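Local coordinates for epimerase (Methylomonas sp. DH-1, PDB 7CJ7), which catalyses the reversible epimerization of ketoses at C3, most actively on L-ribulose, in a manganese-dependent TIM-barrel homodimer, at the interface of chains A and B. Coordinates in Å, arbitrary orientation; residue numbers count along the deposited sequence, not the author numbering. Chains: chain A/B, Epimerase.

The interface of chains A and B. Residues chain A 156-157, 159, 163; chain B 187, 261-262, 264.
This is a patch of the two-fold homodimer interface in which the loop residues A:Arg156 and A:Tyr157 meet B:Cys262 and B:Trp264, also in loops, and B:Tyr187 of helix 186-192. It helps hold together the two TIM-barrel subunits, and its twin recurs with the chains exchanged. The patch centre lies about 12 Å from the active-site residue A:Glu152. The indole NE1 of B:Trp264 donates a 2.8 Å hydrogen bond to the backbone O of A:Arg156. The N-H arrives in the carbonyl plane on a lone pair, although the oxygen sits 23° out of the indole plane. The amide oxygen OD1 of A:Asn163 lies at the edge of the same ring, 3.4 Å from CD1 of B:Trp264. ND2 of A:Asn163 bonds to the backbone O of A:Thr159, which probably helps hold the amide in this turn. A leucine in place of B:Trp264 would probably leave the A:Arg156 carbonyl without its donor and open a gap beside A:Asn163. The A:Arg156 side chain starts between its backbone N and carbonyl carbon (chi1 63°), which lays CG over one face of the A:Tyr157 ring, toward the rim. Its CB packs against CB of B:Cys262 at 3.8 Å. SG of the same cysteine lies 3.8 Å from CD1 of A:Tyr157. The side chains of A:Tyr157 and B:Tyr187 come from opposite directions, and their OH atoms share a 2.7 Å hydrogen bond whose donor is not decided; the A:Tyr157 OH lies in the plane of the B:Tyr187 ring. A water bridges A:Arg156 NH1 and A:Tyr157 OH to chain B, lying 2.6 Å from the backbone O of B:Leu261.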
# COMPACT_ATOMS: atom_id res chain seq x y z
N ARG A 156 -5.00 1.60 -3.17
CA ARG A 156 -6.23 1.25 -2.42
C ARG A 156 -6.21 1.87 -1.01
O ARG A 156 -7.30 2.15 -0.48
CB ARG A 156 -6.32 -0.27 -2.33
CG ARG A 156 -5.18 -0.91 -1.56
CD ARG A 156 -5.09 -2.41 -1.73
NE ARG A 156 -4.92 -2.79 -3.12
CZ ARG A 156 -5.12 -4.01 -3.59
NH1 ARG A 156 -5.48 -4.98 -2.77
NH2 ARG A 156 -4.96 -4.27 -4.88
N TYR A 157 -5.04 2.04 -0.39
CA TYR A 157 -4.96 2.57 1.00
C TYR A 157 -5.12 4.11 1.00
O TYR A 157 -5.20 4.67 2.09
CB TYR A 157 -3.67 2.15 1.69
CG TYR A 157 -3.40 0.66 1.70
CD1 TYR A 157 -4.04 -0.19 2.58
CD2 TYR A 157 -2.47 0.11 0.84
CE1 TYR A 157 -3.78 -1.55 2.60
CE2 TYR A 157 -2.20 -1.25 0.83
CZ TYR A 157 -2.85 -2.08 1.73
OH TYR A 157 -2.57 -3.42 1.74
N THR A 159 -7.11 5.94 -1.75
CA THR A 159 -8.44 6.28 -2.33
C THR A 159 -9.24 5.01 -2.59
O THR A 159 -8.64 3.95 -2.83
CB THR A 159 -8.37 7.06 -3.66
OG1 THR A 159 -9.70 7.47 -3.99
CG2 THR A 159 -7.86 6.25 -4.82
N ASN A 163 -7.89 3.30 -8.63
CA ASN A 163 -6.60 2.73 -8.18
C ASN A 163 -5.76 2.30 -9.39
O ASN A 163 -4.59 1.99 -9.17
CB ASN A 163 -6.80 1.55 -7.23
CG ASN A 163 -7.62 1.87 -6.01
OD1 ASN A 163 -8.47 1.07 -5.63
ND2 ASN A 163 -7.37 2.99 -5.37
N TYR B 187 3.52 -9.82 -1.50
CA TYR B 187 2.71 -8.60 -1.77
C TYR B 187 3.28 -7.44 -0.95
O TYR B 187 3.48 -6.33 -1.50
CB TYR B 187 1.24 -8.80 -1.41
CG TYR B 187 0.48 -7.52 -1.24
CD1 TYR B 187 0.08 -6.77 -2.34
CD2 TYR B 187 0.14 -7.05 0.02
CE1 TYR B 187 -0.63 -5.59 -2.19
CE2 TYR B 187 -0.60 -5.89 0.18
CZ TYR B 187 -0.99 -5.16 -0.92
OH TYR B 187 -1.72 -4.02 -0.77
N LEU B 261 -8.35 -4.33 4.51
CA LEU B 261 -7.32 -4.53 3.46
C LEU B 261 -7.63 -3.70 2.21
O LEU B 261 -6.89 -3.83 1.24
CB LEU B 261 -7.24 -6.02 3.11
CG LEU B 261 -6.75 -6.94 4.23
CD1 LEU B 261 -6.46 -8.32 3.67
CD2 LEU B 261 -5.53 -6.37 4.91
N CYS B 262 -8.70 -2.89 2.24
CA CYS B 262 -9.05 -1.92 1.16
C CYS B 262 -9.20 -2.66 -0.18
O CYS B 262 -8.67 -2.20 -1.20
CB CYS B 262 -8.00 -0.82 1.04
SG CYS B 262 -7.84 0.16 2.56
N TRP B 264 -11.06 -2.98 -2.96
CA TRP B 264 -12.12 -2.19 -3.64
C TRP B 264 -12.44 -2.83 -4.99
O TRP B 264 -13.53 -2.56 -5.54
CB TRP B 264 -11.69 -0.74 -3.83
CG TRP B 264 -11.14 -0.05 -2.62
CD1 TRP B 264 -10.08 0.82 -2.62
CD2 TRP B 264 -11.62 -0.10 -1.26
NE1 TRP B 264 -9.87 1.31 -1.36
CE2 TRP B 264 -10.79 0.76 -0.50
CE3 TRP B 264 -12.64 -0.78 -0.60
CZ2 TRP B 264 -10.96 0.96 0.87
CZ3 TRP B 264 -12.80 -0.60 0.76
CH2 TRP B 264 -11.97 0.26 1.49
O HOH W 1 -4.77 -5.05 0.37